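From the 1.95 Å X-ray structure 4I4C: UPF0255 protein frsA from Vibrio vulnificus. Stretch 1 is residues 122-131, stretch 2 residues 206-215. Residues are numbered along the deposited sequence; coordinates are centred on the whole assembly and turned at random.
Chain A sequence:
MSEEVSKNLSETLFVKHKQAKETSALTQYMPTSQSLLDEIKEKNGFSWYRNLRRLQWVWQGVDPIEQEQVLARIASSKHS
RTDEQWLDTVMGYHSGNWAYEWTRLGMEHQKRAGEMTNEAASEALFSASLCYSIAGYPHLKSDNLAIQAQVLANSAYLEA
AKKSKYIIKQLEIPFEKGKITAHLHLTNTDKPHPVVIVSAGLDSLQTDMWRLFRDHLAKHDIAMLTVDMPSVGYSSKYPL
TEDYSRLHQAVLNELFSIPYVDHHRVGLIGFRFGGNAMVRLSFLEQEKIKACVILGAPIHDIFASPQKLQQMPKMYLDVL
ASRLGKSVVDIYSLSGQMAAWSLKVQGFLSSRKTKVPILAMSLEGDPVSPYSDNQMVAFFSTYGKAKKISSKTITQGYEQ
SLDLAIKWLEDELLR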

# COMPACT_ATOMS: atom_id res chain seq x y z
N SER A 122 5.03 20.48 9.88
CA SER A 122 4.11 19.65 9.11
C SER A 122 4.84 18.44 8.55
O SER A 122 4.39 17.29 8.68
N GLU A 123 5.98 18.71 7.92
CA GLU A 123 6.76 17.66 7.30
C GLU A 123 7.35 16.68 8.31
O GLU A 123 7.56 15.50 8.00
N ALA A 124 7.61 17.16 9.52
CA ALA A 124 8.19 16.30 10.53
C ALA A 124 7.12 15.33 10.99
O ALA A 124 7.40 14.17 11.30
N LEU A 125 5.88 15.80 11.01
CA LEU A 125 4.79 14.95 11.47
C LEU A 125 4.45 13.89 10.41
O LEU A 125 4.14 12.75 10.76
N PHE A 126 4.53 14.27 9.13
CA PHE A 126 4.36 13.31 8.03
C PHE A 126 5.45 12.24 8.09
O PHE A 126 5.18 11.06 7.93
N SER A 127 6.69 12.66 8.34
CA SER A 127 7.77 11.71 8.58
C SER A 127 7.46 10.75 9.73
O SER A 127 7.76 9.55 9.67
N ALA A 128 6.85 11.29 10.78
CA ALA A 128 6.53 10.50 11.97
C ALA A 128 5.46 9.46 11.64
O ALA A 128 5.57 8.29 12.05
N SER A 129 4.44 9.90 10.90
CA SER A 129 3.36 9.05 10.44
C SER A 129 3.89 7.85 9.70
O SER A 129 3.45 6.73 9.92
N LEU A 130 4.86 8.11 8.83
CA LEU A 130 5.45 7.05 8.02
C LEU A 130 6.22 6.06 8.88
O LEU A 130 6.14 4.84 8.67
N CYS A 131 6.95 6.59 9.87
CA CYS A 131 7.70 5.71 10.76
C CYS A 131 6.77 4.80 11.55
O CYS A 131 7.06 3.62 11.71
N GLN A 206 -3.20 3.92 3.62
CA GLN A 206 -3.49 5.00 2.67
C GLN A 206 -2.71 6.28 2.97
O GLN A 206 -2.57 7.17 2.12
N THR A 207 -2.19 6.35 4.20
CA THR A 207 -1.44 7.51 4.65
C THR A 207 0.06 7.39 4.29
O THR A 207 0.86 8.21 4.72
N ASP A 208 0.43 6.39 3.49
CA ASP A 208 1.84 6.16 3.16
C ASP A 208 2.27 6.83 1.85
O ASP A 208 3.34 6.53 1.34
N MET A 209 1.46 7.75 1.33
CA MET A 209 1.71 8.30 -0.01
C MET A 209 1.72 9.82 -0.08
O MET A 209 1.48 10.39 -1.15
N TRP A 210 1.98 10.46 1.06
CA TRP A 210 2.07 11.91 1.15
C TRP A 210 3.00 12.53 0.10
O TRP A 210 2.67 13.56 -0.47
N ARG A 211 4.14 11.90 -0.17
CA ARG A 211 5.08 12.46 -1.15
C ARG A 211 4.59 12.33 -2.59
O ARG A 211 5.06 13.05 -3.49
N LEU A 212 3.65 11.42 -2.83
CA LEU A 212 3.05 11.31 -4.16
C LEU A 212 2.35 12.63 -4.48
O LEU A 212 2.52 13.19 -5.56
N PHE A 213 1.57 13.11 -3.51
CA PHE A 213 0.90 14.41 -3.62
C PHE A 213 1.89 15.58 -3.54
O PHE A 213 1.90 16.44 -4.40
N ARG A 214 2.72 15.61 -2.50
CA ARG A 214 3.58 16.79 -2.25
C ARG A 214 4.58 17.07 -3.36
O ARG A 214 4.77 18.21 -3.76
N ASP A 215 5.22 16.01 -3.87
CA ASP A 215 6.34 16.18 -4.78
C ASP A 215 5.97 16.00 -6.25
O ASP A 215 6.80 16.24 -7.12

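The two stretches bury about 360 Å² between them. Helix 122-131 runs nearly antiparallel to helix 210-215, at 151° between their N-to-C directions, and the axes come no closer than 12.2 Å, a gap wide enough to hold large side chains. The loop before the second helix approaches more tightly, with the CA atoms of Leu130 and Asp208 6.1 Å apart.

Aromatic stacking fills the middle of the contact. Phe126 (chi1 m, -81°) and Trp210 (chi1 t, 167°) both direct their CA-to-CB bonds toward the opposing stretch, and their rings lie face to face. The phenyl ring covers the five-membered ring of the indole, with centroids 3.7 Å apart and planes inclined by only 15°; the closest atoms, Phe126 CE2 and Trp210 CE2, are 3.3 Å apart. Both residues are buried, and Trp210 loses more area to the other stretch than any other residue here.

Charged and polar groups close one edge of this stack. The CA-to-CB bond of Glu123 points sideways, but its m, m rotamer with chi3 at -47° brings the carboxylate back to the second helix. There it lies near the plane of the indole, at its edge, where Trp210 NE1 donates weak hydrogen bonds to Glu123 OE1 and Glu123 OE2, each at 3.3 Å. Glu123 OE1 also forms a salt bridge with Arg214 NH1 at 2.4 Å, a very short hydrogen bond, so this oxygen serves both residues. Arg214 points toward the first helix and adopts t, t, p for chi1 to chi3. Its guanidinium is held from another side by Asp215 (chi1 m): Arg214 NE lies 2.9 Å from Asp215 OD1, and Arg214 NH2 lies 3.0 Å from Asp215 OD2, in a nearly linear hydrogen bond. The arginine thus links two carboxylates, one from each stretch.

At the loop end, a water takes the place of direct polar contact. Ser129 (t) and Thr207 (p) point toward each other's stretches, yet Ser129 OG comes no nearer than 4.4 Å to Thr207 CB. Water 1 bridges the gap, donating to Ser129 OG at 3.3 Å and to Asp208 OD1 at 2.7 Å, and hydrogen-bonding with Thr207 OG1 at 2.7 Å. Asp208 (m) reaches this site although its CA-to-CB bond points sideways.

Looser packing completes the interface. Leu130 (t, p) also starts sideways, and its end comes nearer, placing Leu130 CD1 4.3 Å from Asp208 OD1. Met209, at the N-cap position, points away and makes no contact with the first helix.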

# COMPACT_ATOMS: atom_id res chain seq x y z
CB SER A 122 3.53 20.46 7.94
OG SER A 122 2.45 19.77 7.34
CB GLU A 123 7.86 18.27 6.44
CG GLU A 123 7.33 18.93 5.18
CD GLU A 123 6.42 18.00 4.38
OE1 GLU A 123 6.82 16.83 4.16
OE2 GLU A 123 5.32 18.43 3.97
CB ALA A 124 8.73 17.13 11.71
CB LEU A 125 3.55 15.77 11.87
CG LEU A 125 3.65 16.52 13.21
CD1 LEU A 125 2.60 17.62 13.32
CD2 LEU A 125 3.54 15.56 14.38
CB PHE A 126 4.36 14.01 6.67
CG PHE A 126 3.03 14.64 6.30
CD1 PHE A 126 1.86 13.90 6.39
CD2 PHE A 126 2.97 15.96 5.87
CE1 PHE A 126 0.64 14.47 6.06
CE2 PHE A 126 1.75 16.54 5.53
CZ PHE A 126 0.58 15.79 5.63
CB SER A 127 9.07 12.44 8.90
OG SER A 127 9.53 13.13 7.77
CB ALA A 128 6.03 11.41 13.07
CB SER A 129 2.44 9.82 9.48
OG SER A 129 1.30 9.03 9.20
CB LEU A 130 6.39 7.65 6.98
CG LEU A 130 6.94 6.64 5.99
CD1 LEU A 130 5.80 5.93 5.28
CD2 LEU A 130 7.83 7.36 5.00
CB CYS A 131 8.60 6.50 11.71
SG CYS A 131 9.93 7.32 10.84
CB GLN A 206 -4.99 5.27 2.63
CG GLN A 206 -5.59 5.78 3.93
CD GLN A 206 -7.02 6.23 3.71
OE1 GLN A 206 -7.25 7.33 3.24
NE2 GLN A 206 -7.97 5.36 4.02
CB THR A 207 -1.65 7.74 6.19
OG1 THR A 207 -1.55 6.49 6.88
CG2 THR A 207 -3.04 8.31 6.48
CB ASP A 208 2.16 4.65 3.06
CG ASP A 208 1.98 3.90 4.37
OD1 ASP A 208 1.75 4.56 5.40
OD2 ASP A 208 2.06 2.65 4.36
CB MET A 209 0.68 7.74 -1.01
CG MET A 209 0.79 6.23 -1.19
SD MET A 209 -0.62 5.49 -2.04
CE MET A 209 -1.94 5.78 -0.85
CB TRP A 210 2.50 12.35 2.55
CG TRP A 210 2.89 13.78 2.57
CD1 TRP A 210 4.15 14.29 2.71
CD2 TRP A 210 2.02 14.90 2.39
NE1 TRP A 210 4.12 15.66 2.65
CE2 TRP A 210 2.82 16.07 2.46
CE3 TRP A 210 0.65 15.04 2.20
CZ2 TRP A 210 2.29 17.34 2.32
CZ3 TRP A 210 0.12 16.32 2.07
CH2 TRP A 210 0.94 17.45 2.13
CB ARG A 211 6.47 11.84 -0.98
CG ARG A 211 7.06 12.08 0.41
CD ARG A 211 8.54 12.46 0.39
NE ARG A 211 8.97 12.97 1.69
CZ ARG A 211 10.22 13.32 2.01
NH1 ARG A 211 11.19 13.21 1.11
NH2 ARG A 211 10.49 13.78 3.23
CB LEU A 212 2.06 10.16 -4.22
CG LEU A 212 1.30 10.02 -5.53
CD1 LEU A 212 2.30 9.91 -6.68
CD2 LEU A 212 0.41 8.79 -5.44
CB PHE A 213 -0.17 14.56 -2.53
CG PHE A 213 -0.78 15.94 -2.45
CD1 PHE A 213 -1.74 16.35 -3.38
CD2 PHE A 213 -0.42 16.83 -1.46
CE1 PHE A 213 -2.31 17.61 -3.30
CE2 PHE A 213 -0.99 18.09 -1.38
CZ PHE A 213 -1.93 18.47 -2.31
CB ARG A 214 4.33 16.66 -0.91
CG ARG A 214 4.91 17.97 -0.40
CD ARG A 214 5.97 17.70 0.70
NE ARG A 214 7.05 16.86 0.19
CZ ARG A 214 8.09 16.43 0.89
NH1 ARG A 214 8.24 16.76 2.17
NH2 ARG A 214 9.01 15.68 0.29
CB ASP A 215 7.45 15.20 -4.41
CG ASP A 215 8.11 15.53 -3.07
OD1 ASP A 215 7.96 16.68 -2.59
OD2 ASP A 215 8.77 14.65 -2.49
O HOH W 1 1.12 6.35 7.34